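Local coordinates for protein carbohydrate kinase, pfkB family (Enterococcus faecalis, PDB 3KTN) that probably phosphorylates a sugar acid, putatively 2-keto-3-deoxygluconate, as a pfkB-family carbohydrate kinase, and binds a magnesium ion, at residues 300-305 and 324-329; 268-273 and 306-311; 45-50 and 318-323; 194-199 and 285-290. All coordinates share one frame; numbering follows the deposited sequence.

Contact 1: 300-305 and 324-329; sequences VTFATV and QVNHVL
F302 and V325 meet at about a right angle: V325 CG1 sits over one face of the F302 ring as a CH-pi contact, 3.9 Å from the ring centroid and displaced toward the rim on the CD1-CE1 side. N326 takes the edge of the same ring, its ND2 lying near the ring plane 3.8 Å from F302 CD1, with the amide plane turned 69° from the ring. V305 makes contact through both methyls. Its side chain runs past those of V325 and V328 in the opposite direction, and CG1, anti to the backbone N (chi1 172°), reaches V328 CG1 at 3.9 Å. The other methyl, V305 CG2, presses on L329 CD2 at 3.4 Å, tighter than usual for two carbons. L329 CD2 also touches T301 CG2 at 3.6 Å, so this leucine branch is lodged between residues one helical turn apart, while T301 OG1 turns back to bond E297 O. Behind this layer, the ring of W294 packs edge-to-face on F302, and F47 meets it obliquely. R268, from strand 262-269, lies against both V305 and L329, and V328 also packs on I98 of a second subunit. The helices, 296-310 and 322-330, run nearly perpendicular, their short segments 9.8 Å apart at 100°, with V305 and V325 the nearest pair of CA atoms at 6.6 Å. No hydrogen bond crosses between the segments, so shape and apolar burial join the two helices here, and the N326 amide contributes through packing at the ring edge.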
loop_
_atom_site.group_PDB
_atom_site.type_symbol
_atom_site.label_atom_id
_atom_site.label_comp_id
_atom_site.label_asym_id
_atom_site.label_seq_id
_atom_site.Cartn_x
_atom_site.Cartn_y
_atom_site.Cartn_z
ATOM N N VAL A 300 -28.960 27.526 5.557
ATOM C CA VAL A 300 -28.274 27.617 4.274
ATOM C C VAL A 300 -26.780 27.898 4.456
ATOM O O VAL A 300 -25.957 27.429 3.674
ATOM C CB VAL A 300 -28.918 28.702 3.361
ATOM C CG1 VAL A 300 -28.549 30.095 3.846
ATOM C CG2 VAL A 300 -28.468 28.507 1.931
ATOM N N THR A 301 -26.429 28.655 5.491
ATOM C CA THR A 301 -25.027 28.955 5.762
ATOM C C THR A 301 -24.313 27.682 6.226
ATOM O O THR A 301 -23.231 27.345 5.747
ATOM C CB THR A 301 -24.877 30.018 6.869
ATOM O OG1 THR A 301 -25.305 31.289 6.371
ATOM C CG2 THR A 301 -23.429 30.118 7.318
ATOM N N PHE A 302 -24.939 26.982 7.165
ATOM C CA PHE A 302 -24.395 25.754 7.710
ATOM C C PHE A 302 -24.231 24.701 6.607
ATOM O O PHE A 302 -23.180 24.070 6.493
ATOM C CB PHE A 302 -25.336 25.229 8.788
ATOM C CG PHE A 302 -24.876 23.959 9.435
ATOM C CD1 PHE A 302 -24.082 23.991 10.577
ATOM C CD2 PHE A 302 -25.249 22.729 8.913
ATOM C CE1 PHE A 302 -23.664 22.811 11.190
ATOM C CE2 PHE A 302 -24.836 21.542 9.519
ATOM C CZ PHE A 302 -24.043 21.588 10.662
ATOM N N ALA A 303 -25.271 24.528 5.796
ATOM C CA ALA A 303 -25.268 23.548 4.716
ATOM C C ALA A 303 -24.243 23.823 3.611
ATOM O O ALA A 303 -23.641 22.890 3.076
ATOM C CB ALA A 303 -26.666 23.443 4.116
ATOM N N THR A 304 -24.051 25.093 3.267
ATOM C CA THR A 304 -23.097 25.458 2.228
ATOM C C THR A 304 -21.671 25.147 2.690
ATOM O O THR A 304 -20.866 24.615 1.922
ATOM C CB THR A 304 -23.218 26.959 1.852
ATOM O OG1 THR A 304 -24.581 27.257 1.521
ATOM C CG2 THR A 304 -22.348 27.285 0.641
ATOM N N VAL A 305 -21.363 25.466 3.946
ATOM C CA VAL A 305 -20.041 25.179 4.489
ATOM C C VAL A 305 -19.833 23.658 4.495
ATOM O O VAL A 305 -18.756 23.166 4.168
ATOM C CB VAL A 305 -19.893 25.726 5.925
ATOM C CG1 VAL A 305 -18.587 25.238 6.550
ATOM C CG2 VAL A 305 -19.916 27.249 5.895
ATOM N N GLN A 324 -17.450 20.546 13.854
ATOM C CA GLN A 324 -16.462 20.802 12.814
ATOM C C GLN A 324 -16.932 21.916 11.885
ATOM O O GLN A 324 -16.179 22.837 11.571
ATOM C CB GLN A 324 -16.196 19.518 12.022
ATOM C CG GLN A 324 -15.347 19.696 10.769
ATOM C CD GLN A 324 -15.172 18.390 10.002
ATOM O OE1 GLN A 324 -16.128 17.633 9.813
ATOM N NE2 GLN A 324 -13.950 18.127 9.549
ATOM N N VAL A 325 -18.184 21.828 11.446
ATOM C CA VAL A 325 -18.758 22.835 10.556
ATOM C C VAL A 325 -18.767 24.196 11.252
ATOM O O VAL A 325 -18.372 25.204 10.667
ATOM C CB VAL A 325 -20.209 22.467 10.155
ATOM C CG1 VAL A 325 -20.778 23.527 9.228
ATOM C CG2 VAL A 325 -20.237 21.095 9.489
ATOM N N ASN A 326 -19.224 24.216 12.503
ATOM C CA ASN A 326 -19.284 25.451 13.282
ATOM C C ASN A 326 -17.890 26.018 13.521
ATOM O O ASN A 326 -17.718 27.230 13.591
ATOM C CB ASN A 326 -19.983 25.201 14.624
ATOM C CG ASN A 326 -21.491 25.063 14.481
ATOM O OD1 ASN A 326 -22.165 24.548 15.373
ATOM N ND2 ASN A 326 -22.026 25.537 13.361
ATOM N N HIS A 327 -16.895 25.144 13.654
ATOM C CA HIS A 327 -15.530 25.613 13.869
ATOM C C HIS A 327 -15.045 26.335 12.616
ATOM O O HIS A 327 -14.351 27.346 12.695
ATOM C CB HIS A 327 -14.604 24.444 14.210
ATOM C CG HIS A 327 -13.162 24.833 14.337
ATOM N ND1 HIS A 327 -12.346 25.029 13.241
ATOM C CD2 HIS A 327 -12.404 25.098 15.425
ATOM C CE1 HIS A 327 -11.146 25.400 13.651
ATOM N NE2 HIS A 327 -11.155 25.450 14.973
ATOM N N VAL A 328 -15.418 25.827 11.448
ATOM C CA VAL A 328 -15.008 26.477 10.210
ATOM C C VAL A 328 -15.667 27.859 10.123
ATOM O O VAL A 328 -15.030 28.835 9.729
ATOM C CB VAL A 328 -15.400 25.632 8.979
ATOM C CG1 VAL A 328 -15.092 26.393 7.701
ATOM C CG2 VAL A 328 -14.640 24.317 8.999
ATOM N N LEU A 329 -16.937 27.941 10.507
ATOM C CA LEU A 329 -17.660 29.215 10.471
ATOM C C LEU A 329 -17.129 30.207 11.503
ATOM O O LEU A 329 -16.882 31.370 11.193
ATOM C CB LEU A 329 -19.155 28.988 10.725
ATOM C CG LEU A 329 -19.990 28.453 9.561
ATOM C CD1 LEU A 329 -21.379 28.078 10.050
ATOM C CD2 LEU A 329 -20.072 29.513 8.471
#

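Contact 2: 268-273 and 306-311; sequences RPLLNL and NGVLAH
L270 and H311 join the edge of the large sheet of this ribokinase-like fold to the C-terminal end of helix 296-310, where the chain leaves strand 262-269 and passes over the last helical turn. The apolar part centres on L270 CD1, which stands over the middle of the H311 imidazole as a CH-pi contact, 3.6 Å from the ring centroid and 14° off its normal. The leucine CG, anti to the backbone N (chi1 179°), carries the branch toward H311. V308 CG2 adds a contact with R268 CB at 3.8 Å. Its other methyl, CG1, packs on the carbonyl oxygen of P269, and V308 also meets I98 of a second subunit. Among the polar links, one direct backbone bond crosses: L273 N donates to H311 O over 2.9 Å. A water bridges the two segments as well, accepting from L271 N and donating to V308 O at 2.8 Å. The imidazole's rotation is fixed from two sides of the ring, because NE2 is hydrogen-bonded to R243 NH1 and ND1 turns back to its own helix. The H311 side chain lies about 6 Å from the bound magnesium ion. H311 ND1 donates to G307 O at 2.6 Å, and that oxygen lies only 5° out of the ring plane.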
loop_
_atom_site.group_PDB
_atom_site.type_symbol
_atom_site.label_atom_id
_atom_site.label_comp_id
_atom_site.label_asym_id
_atom_site.label_seq_id
_atom_site.Cartn_x
_atom_site.Cartn_y
_atom_site.Cartn_z
ATOM N N ARG A 268 -18.773 30.884 -1.334
ATOM C CA ARG A 268 -17.708 30.312 -0.514
ATOM C C ARG A 268 -16.629 29.763 -1.437
ATOM O O ARG A 268 -16.923 28.971 -2.343
ATOM C CB ARG A 268 -18.247 29.161 0.336
ATOM C CG ARG A 268 -19.476 29.476 1.164
ATOM C CD ARG A 268 -19.108 30.142 2.463
ATOM N NE ARG A 268 -18.036 29.418 3.132
ATOM C CZ ARG A 268 -17.656 29.634 4.388
ATOM N NH1 ARG A 268 -18.273 30.555 5.119
ATOM N NH2 ARG A 268 -16.647 28.945 4.905
ATOM N N PRO A 269 -15.369 30.186 -1.242
ATOM C CA PRO A 269 -14.304 29.667 -2.109
ATOM C C PRO A 269 -14.380 28.134 -2.034
ATOM O O PRO A 269 -14.564 27.575 -0.953
ATOM C CB PRO A 269 -13.032 30.218 -1.463
ATOM C CG PRO A 269 -13.501 31.512 -0.848
ATOM C CD PRO A 269 -14.834 31.128 -0.243
ATOM N N LEU A 270 -14.256 27.467 -3.175
ATOM C CA LEU A 270 -14.347 26.011 -3.229
ATOM C C LEU A 270 -13.072 25.354 -3.756
ATOM O O LEU A 270 -12.571 25.719 -4.823
ATOM C CB LEU A 270 -15.527 25.609 -4.119
ATOM C CG LEU A 270 -15.810 24.121 -4.358
ATOM C CD1 LEU A 270 -16.352 23.488 -3.099
ATOM C CD2 LEU A 270 -16.822 23.980 -5.490
ATOM N N LEU A 271 -12.547 24.396 -2.995
ATOM C CA LEU A 271 -11.350 23.655 -3.390
ATOM C C LEU A 271 -11.782 22.204 -3.585
ATOM O O LEU A 271 -12.225 21.528 -2.652
ATOM C CB LEU A 271 -10.255 23.791 -2.328
ATOM C CG LEU A 271 -9.696 25.219 -2.224
ATOM C CD1 LEU A 271 -8.665 25.310 -1.106
ATOM C CD2 LEU A 271 -9.064 25.621 -3.559
ATOM N N ASN A 272 -11.645 21.742 -4.819
ATOM C CA ASN A 272 -12.083 20.416 -5.218
ATOM C C ASN A 272 -11.077 19.270 -5.176
ATOM O O ASN A 272 -10.213 19.160 -6.039
ATOM C CB ASN A 272 -12.670 20.522 -6.634
ATOM C CG ASN A 272 -13.317 19.230 -7.110
ATOM O OD1 ASN A 272 -13.170 18.174 -6.493
ATOM N ND2 ASN A 272 -14.031 19.309 -8.228
ATOM N N LEU A 273 -11.197 18.411 -4.170
ATOM C CA LEU A 273 -10.340 17.240 -4.091
ATOM C C LEU A 273 -11.193 16.088 -4.628
ATOM O O LEU A 273 -10.715 15.242 -5.378
ATOM C CB LEU A 273 -9.914 16.956 -2.645
ATOM C CG LEU A 273 -9.091 15.682 -2.412
ATOM C CD1 LEU A 273 -7.811 15.711 -3.268
ATOM C CD2 LEU A 273 -8.737 15.560 -0.943
ATOM N N ASN A 306 -20.873 22.916 4.859
ATOM C CA ASN A 306 -20.782 21.465 4.881
ATOM C C ASN A 306 -20.496 20.961 3.469
ATOM O O ASN A 306 -19.711 20.034 3.276
ATOM C CB ASN A 306 -22.084 20.847 5.397
ATOM C CG ASN A 306 -21.895 19.416 5.870
ATOM O OD1 ASN A 306 -20.935 19.119 6.578
ATOM N ND2 ASN A 306 -22.809 18.529 5.492
ATOM N N GLY A 307 -21.137 21.587 2.486
ATOM C CA GLY A 307 -20.937 21.210 1.097
ATOM C C GLY A 307 -19.510 21.447 0.640
ATOM O O GLY A 307 -18.947 20.636 -0.100
ATOM N N VAL A 308 -18.924 22.562 1.068
ATOM C CA VAL A 308 -17.544 22.889 0.712
ATOM C C VAL A 308 -16.608 21.868 1.361
ATOM O O VAL A 308 -15.639 21.418 0.743
ATOM C CB VAL A 308 -17.156 24.307 1.203
ATOM C CG1 VAL A 308 -15.670 24.582 0.924
ATOM C CG2 VAL A 308 -18.020 25.350 0.499
ATOM N N LEU A 309 -16.909 21.511 2.610
ATOM C CA LEU A 309 -16.114 20.538 3.353
ATOM C C LEU A 309 -16.109 19.172 2.676
ATOM O O LEU A 309 -15.085 18.502 2.645
ATOM C CB LEU A 309 -16.650 20.387 4.778
ATOM C CG LEU A 309 -16.313 21.500 5.772
ATOM C CD1 LEU A 309 -17.146 21.318 7.027
ATOM C CD2 LEU A 309 -14.821 21.468 6.105
ATOM N N ALA A 310 -17.253 18.768 2.129
ATOM C CA ALA A 310 -17.363 17.475 1.463
ATOM C C ALA A 310 -16.418 17.377 0.272
ATOM O O ALA A 310 -15.964 16.280 -0.072
ATOM C CB ALA A 310 -18.796 17.228 1.008
ATOM N N HIS A 311 -16.125 18.514 -0.357
ATOM C CA HIS A 311 -15.215 18.531 -1.503
ATOM C C HIS A 311 -13.759 18.307 -1.086
ATOM O O HIS A 311 -12.917 17.991 -1.921
ATOM C CB HIS A 311 -15.309 19.861 -2.265
ATOM C CG HIS A 311 -16.579 20.036 -3.039
ATOM N ND1 HIS A 311 -17.807 20.222 -2.434
ATOM C CD2 HIS A 311 -16.813 20.072 -4.374
ATOM C CE1 HIS A 311 -18.735 20.365 -3.361
ATOM N NE2 HIS A 311 -18.160 20.279 -4.548
HETATM O O HOH W 1 -13.651 22.754 -0.718
#

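Contact 3: 45-50 and 318-323; sequences AHFQLE and PLTTVK
F47 and T321 bring the two backbones nearest, 5.3 Å between their CA atoms, where a helix ends in a Schellman motif at Q48 beside the N-cap of another at T321. The F47 ring lies alongside T320 and crosses V322. Its edge meets the backbone in plane at T321, CE1 to C 3.6 Å, while CD1 touches V322 CG2, also at 3.6 Å. T320 OG1 approaches F47 CZ at 3.7 Å, but its hydrogen bond goes to N306 OD1. H46 works on the other part of the loop: its CB rests 3.2 Å from T320 O, and ring atom CE1 meets L319 CD2 at 3.6 Å. Both imidazole nitrogens are engaged, ND1 with A42 O and NE2 with E24 OE1 of a second subunit, which fixes the ring's orientation. One water joins the two helix ends, donating to H46 O at 2.7 Å and accepting from V322 N. T321 OG1, turned between the backbone N and the carbonyl carbon (chi1 66°), caps Q324 N just beyond. Farther out, the ring of Y288 packs on F47. The arrangement is a helix C-terminus abutting a helix N-terminus, joining N- and C-terminal parts of the pfkB-family fold.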
loop_
_atom_site.group_PDB
_atom_site.type_symbol
_atom_site.label_atom_id
_atom_site.label_comp_id
_atom_site.label_asym_id
_atom_site.label_seq_id
_atom_site.Cartn_x
_atom_site.Cartn_y
_atom_site.Cartn_z
ATOM N N ALA A 45 -26.141 10.888 10.537
ATOM C CA ALA A 45 -25.806 10.083 11.711
ATOM C C ALA A 45 -24.616 10.739 12.412
ATOM O O ALA A 45 -24.527 10.741 13.641
ATOM C CB ALA A 45 -25.461 8.649 11.299
ATOM N N HIS A 46 -23.703 11.304 11.631
ATOM C CA HIS A 46 -22.553 11.979 12.213
ATOM C C HIS A 46 -22.986 13.283 12.873
ATOM O O HIS A 46 -22.262 13.839 13.698
ATOM C CB HIS A 46 -21.480 12.247 11.153
ATOM C CG HIS A 46 -20.528 11.106 10.973
ATOM N ND1 HIS A 46 -20.926 9.874 10.501
ATOM C CD2 HIS A 46 -19.213 10.988 11.274
ATOM C CE1 HIS A 46 -19.898 9.044 10.523
ATOM N NE2 HIS A 46 -18.848 9.697 10.991
ATOM N N PHE A 47 -24.164 13.770 12.492
ATOM C CA PHE A 47 -24.711 14.984 13.083
ATOM C C PHE A 47 -25.527 14.561 14.306
ATOM O O PHE A 47 -26.202 15.374 14.939
ATOM C CB PHE A 47 -25.604 15.735 12.086
ATOM C CG PHE A 47 -24.844 16.484 11.019
ATOM C CD1 PHE A 47 -23.542 16.932 11.244
ATOM C CD2 PHE A 47 -25.457 16.797 9.807
ATOM C CE1 PHE A 47 -22.862 17.688 10.278
ATOM C CE2 PHE A 47 -24.785 17.551 8.837
ATOM C CZ PHE A 47 -23.485 17.996 9.077
ATOM N N GLN A 48 -25.461 13.267 14.609
ATOM C CA GLN A 48 -26.129 12.671 15.759
ATOM C C GLN A 48 -27.645 12.489 15.708
ATOM O O GLN A 48 -28.322 12.590 16.725
ATOM C CB GLN A 48 -25.742 13.430 17.031
ATOM C CG GLN A 48 -24.238 13.459 17.259
ATOM C CD GLN A 48 -23.864 13.981 18.629
ATOM O OE1 GLN A 48 -24.147 13.347 19.645
ATOM N NE2 GLN A 48 -23.223 15.146 18.665
ATOM N N LEU A 49 -28.176 12.216 14.524
ATOM C CA LEU A 49 -29.598 11.960 14.390
ATOM C C LEU A 49 -29.697 10.458 14.191
ATOM O O LEU A 49 -28.728 9.822 13.779
ATOM C CB LEU A 49 -30.177 12.677 13.171
ATOM C CG LEU A 49 -30.125 14.204 13.180
ATOM C CD1 LEU A 49 -30.823 14.735 11.937
ATOM C CD2 LEU A 49 -30.803 14.735 14.434
ATOM N N GLU A 50 -30.852 9.887 14.501
ATOM C CA GLU A 50 -31.051 8.461 14.320
ATOM C C GLU A 50 -31.411 8.260 12.861
ATOM O O GLU A 50 -32.333 8.897 12.353
ATOM C CB GLU A 50 -32.173 7.966 15.221
ATOM C CG GLU A 50 -31.829 8.035 16.691
ATOM C CD GLU A 50 -32.906 7.424 17.559
ATOM O OE1 GLU A 50 -33.244 6.240 17.345
ATOM O OE2 GLU A 50 -33.414 8.129 18.457
ATOM N N PRO A 318 -19.852 12.124 3.285
ATOM C CA PRO A 318 -19.534 13.382 3.973
ATOM C C PRO A 318 -19.429 13.049 5.460
ATOM O O PRO A 318 -20.447 12.922 6.149
ATOM C CB PRO A 318 -20.752 14.273 3.683
ATOM C CG PRO A 318 -21.453 13.586 2.523
ATOM C CD PRO A 318 -21.246 12.129 2.817
ATOM N N LEU A 319 -18.201 12.883 5.937
ATOM C CA LEU A 319 -17.942 12.542 7.332
ATOM C C LEU A 319 -17.618 13.795 8.145
ATOM O O LEU A 319 -16.469 14.009 8.551
ATOM C CB LEU A 319 -16.775 11.549 7.405
ATOM C CG LEU A 319 -16.986 10.214 6.673
ATOM C CD1 LEU A 319 -15.658 9.520 6.469
ATOM C CD2 LEU A 319 -17.926 9.326 7.465
ATOM N N THR A 320 -18.638 14.619 8.374
ATOM C CA THR A 320 -18.484 15.857 9.129
ATOM C C THR A 320 -19.370 15.868 10.370
ATOM O O THR A 320 -20.338 15.116 10.461
ATOM C CB THR A 320 -18.838 17.098 8.262
ATOM O OG1 THR A 320 -20.165 16.958 7.734
ATOM C CG2 THR A 320 -17.854 17.240 7.111
ATOM N N THR A 321 -19.019 16.713 11.334
ATOM C CA THR A 321 -19.795 16.831 12.561
ATOM C C THR A 321 -20.248 18.282 12.704
ATOM O O THR A 321 -19.690 19.178 12.066
ATOM C CB THR A 321 -18.958 16.458 13.797
ATOM O OG1 THR A 321 -17.902 17.412 13.960
ATOM C CG2 THR A 321 -18.362 15.066 13.638
ATOM N N VAL A 322 -21.259 18.508 13.536
ATOM C CA VAL A 322 -21.780 19.854 13.757
ATOM C C VAL A 322 -20.691 20.776 14.289
ATOM O O VAL A 322 -20.568 21.919 13.847
ATOM C CB VAL A 322 -22.974 19.841 14.747
ATOM C CG1 VAL A 322 -23.476 21.269 14.989
ATOM C CG2 VAL A 322 -24.100 18.996 14.183
ATOM N N LYS A 323 -19.888 20.277 15.221
ATOM C CA LYS A 323 -18.810 21.079 15.792
ATOM C C LYS A 323 -17.762 21.471 14.755
ATOM O O LYS A 323 -17.247 22.592 14.770
ATOM C CB LYS A 323 -18.142 20.326 16.945
ATOM C CG LYS A 323 -19.048 20.180 18.163
ATOM C CD LYS A 323 -18.314 19.582 19.351
ATOM C CE LYS A 323 -19.201 19.558 20.590
ATOM N NZ LYS A 323 -18.491 18.971 21.761
HETATM O O HOH W 2 -22.140 16.035 15.203
#

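Contact 4: 194-199 and 285-290; sequences CDIVFG and GILYGY
Y290 offers one ring face to I196, whose CD1 stands 3.8 Å from the ring centroid, just 7° off the normal and over the centre, while the ring of F198 is met at its edge. There I286 CB lies near the ring plane, 3.6 Å from F198 CE1, and L287 touches the neighbouring rim, CG to F198 CZ 3.8 Å. The F198 and I286 side chains slide past each other in opposite directions; L287 instead crosses the phenyl obliquely. I196 CD1 also touches L287 CD2 at 3.9 Å, so a single methyl bridges residues on successive turns. This CD1 is anti to CA (chi2 177°), which extends the branch toward the helix. Strand 196-198 belongs to the central, mostly parallel sheet of the ribokinase-like alpha/beta fold, and helix 278-291 packs on that sheet, running nearly antiparallel to the strand at 162° with the short axes 10.7 Å apart. I196 and F198, two apart in the strand, both turn CB toward the helix and are met by I286, L287 and Y290. V197 between them turns to F168, L235 and F238. The contact is buried and wholly apolar, with no hydrogen bond between the segments. M132, on strand 132-135 two places along the sheet, touches I196, L287 and Y290, while C165 on the intervening strand 163-167 packs on L287. Y290 OH is hydrogen-bonded to E236 OE2; W237 stacks edge-to-face with the Y290 ring and also touches I196 and I286.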
loop_
_atom_site.group_PDB
_atom_site.type_symbol
_atom_site.label_atom_id
_atom_site.label_comp_id
_atom_site.label_asym_id
_atom_site.label_seq_id
_atom_site.Cartn_x
_atom_site.Cartn_y
_atom_site.Cartn_z
ATOM N N CYS A 194 -44.204 15.363 -1.641
ATOM C CA CYS A 194 -42.992 15.867 -0.997
ATOM C C CYS A 194 -43.157 17.160 -0.214
ATOM O O CYS A 194 -43.978 18.009 -0.554
ATOM C CB CYS A 194 -41.895 16.063 -2.044
ATOM S SG CYS A 194 -41.601 14.608 -3.057
ATOM N N ASP A 195 -42.351 17.298 0.836
ATOM C CA ASP A 195 -42.352 18.483 1.683
ATOM C C ASP A 195 -41.051 19.258 1.469
ATOM O O ASP A 195 -41.052 20.487 1.387
ATOM C CB ASP A 195 -42.473 18.083 3.156
ATOM C CG ASP A 195 -43.785 17.383 3.467
ATOM O OD1 ASP A 195 -44.851 18.011 3.278
ATOM O OD2 ASP A 195 -43.753 16.209 3.898
ATOM N N ILE A 196 -39.941 18.528 1.382
ATOM C CA ILE A 196 -38.627 19.139 1.180
ATOM C C ILE A 196 -38.012 18.573 -0.090
ATOM O O ILE A 196 -37.872 17.359 -0.233
ATOM C CB ILE A 196 -37.694 18.851 2.374
ATOM C CG1 ILE A 196 -38.347 19.351 3.663
ATOM C CG2 ILE A 196 -36.344 19.534 2.165
ATOM C CD1 ILE A 196 -37.551 19.056 4.914
ATOM N N VAL A 197 -37.649 19.452 -1.014
ATOM C CA VAL A 197 -37.084 19.013 -2.282
ATOM C C VAL A 197 -35.718 19.621 -2.586
ATOM O O VAL A 197 -35.500 20.820 -2.392
ATOM C CB VAL A 197 -38.048 19.348 -3.440
ATOM C CG1 VAL A 197 -37.465 18.886 -4.759
ATOM C CG2 VAL A 197 -39.405 18.690 -3.191
ATOM N N PHE A 198 -34.805 18.782 -3.068
ATOM C CA PHE A 198 -33.458 19.211 -3.426
ATOM C C PHE A 198 -33.309 19.178 -4.939
ATOM O O PHE A 198 -33.557 18.155 -5.576
ATOM C CB PHE A 198 -32.422 18.295 -2.769
ATOM C CG PHE A 198 -32.408 18.387 -1.271
ATOM C CD1 PHE A 198 -31.865 19.493 -0.635
ATOM C CD2 PHE A 198 -32.992 17.394 -0.497
ATOM C CE1 PHE A 198 -31.908 19.613 0.756
ATOM C CE2 PHE A 198 -33.040 17.504 0.893
ATOM C CZ PHE A 198 -32.499 18.617 1.520
ATOM N N GLY A 199 -32.917 20.309 -5.513
ATOM C CA GLY A 199 -32.755 20.385 -6.951
ATOM C C GLY A 199 -32.314 21.769 -7.379
ATOM O O GLY A 199 -32.131 22.654 -6.543
ATOM N N GLY A 285 -27.001 18.990 5.415
ATOM C CA GLY A 285 -26.926 20.207 6.197
ATOM C C GLY A 285 -28.279 20.900 6.261
ATOM O O GLY A 285 -28.659 21.445 7.303
ATOM N N ILE A 286 -29.000 20.891 5.140
ATOM C CA ILE A 286 -30.322 21.507 5.072
ATOM C C ILE A 286 -31.276 20.748 5.986
ATOM O O ILE A 286 -31.973 21.347 6.801
ATOM C CB ILE A 286 -30.894 21.480 3.630
ATOM C CG1 ILE A 286 -30.063 22.383 2.711
ATOM C CG2 ILE A 286 -32.354 21.909 3.639
ATOM C CD1 ILE A 286 -29.888 23.817 3.211
ATOM N N LEU A 287 -31.302 19.424 5.850
ATOM C CA LEU A 287 -32.171 18.604 6.684
ATOM C C LEU A 287 -31.844 18.767 8.160
ATOM O O LEU A 287 -32.743 18.792 8.999
ATOM C CB LEU A 287 -32.068 17.127 6.289
ATOM C CG LEU A 287 -32.652 16.813 4.912
ATOM C CD1 LEU A 287 -32.673 15.314 4.659
ATOM C CD2 LEU A 287 -34.064 17.373 4.846
ATOM N N TYR A 288 -30.558 18.877 8.485
ATOM C CA TYR A 288 -30.161 19.042 9.878
ATOM C C TYR A 288 -30.698 20.358 10.419
ATOM O O TYR A 288 -31.167 20.424 11.557
ATOM C CB TYR A 288 -28.640 19.044 10.039
ATOM C CG TYR A 288 -28.239 19.158 11.490
ATOM C CD1 TYR A 288 -28.513 18.125 12.387
ATOM C CD2 TYR A 288 -27.656 20.325 11.987
ATOM C CE1 TYR A 288 -28.221 18.253 13.746
ATOM C CE2 TYR A 288 -27.360 20.461 13.340
ATOM C CZ TYR A 288 -27.647 19.423 14.213
ATOM O OH TYR A 288 -27.364 19.556 15.559
ATOM N N GLY A 289 -30.602 21.404 9.603
ATOM C CA GLY A 289 -31.091 22.710 10.005
ATOM C C GLY A 289 -32.584 22.618 10.260
ATOM O O GLY A 289 -33.110 23.228 11.190
ATOM N N TYR A 290 -33.262 21.834 9.431
ATOM C CA TYR A 290 -34.697 21.642 9.559
ATOM C C TYR A 290 -35.021 20.957 10.885
ATOM O O TYR A 290 -35.894 21.404 11.628
ATOM C CB TYR A 290 -35.221 20.782 8.411
ATOM C CG TYR A 290 -36.725 20.721 8.353
ATOM C CD1 TYR A 290 -37.462 21.783 7.831
ATOM C CD2 TYR A 290 -37.419 19.622 8.853
ATOM C CE1 TYR A 290 -38.853 21.752 7.811
ATOM C CE2 TYR A 290 -38.811 19.580 8.838
ATOM C CZ TYR A 290 -39.521 20.646 8.317
ATOM O OH TYR A 290 -40.897 20.611 8.295
#

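Contacts 1, 2 and 3 cluster on one side of the chain's centre, their centres 11 to 17 Å apart, and each touches a second subunit; contact 4 lies deeper, 15 to 19 Å from the others. Helix 296-310 serves contacts 1 and 2, and helix 322-330 serves contacts 1 and 3. Helix 278-291, used by contact 4, immediately precedes helix 296-310, and A303 meets I286 between them. Contacts 2 and 4 both reach the nine-strand sheet, through strands 262-269 and 196-198. Along the chain, contact 3 closes a long loop that encloses contacts 2 and 4, whereas contact 1 crosses contacts 2 and 3. The contacts thus tie these three helices together, from the central sheet out to the second subunit.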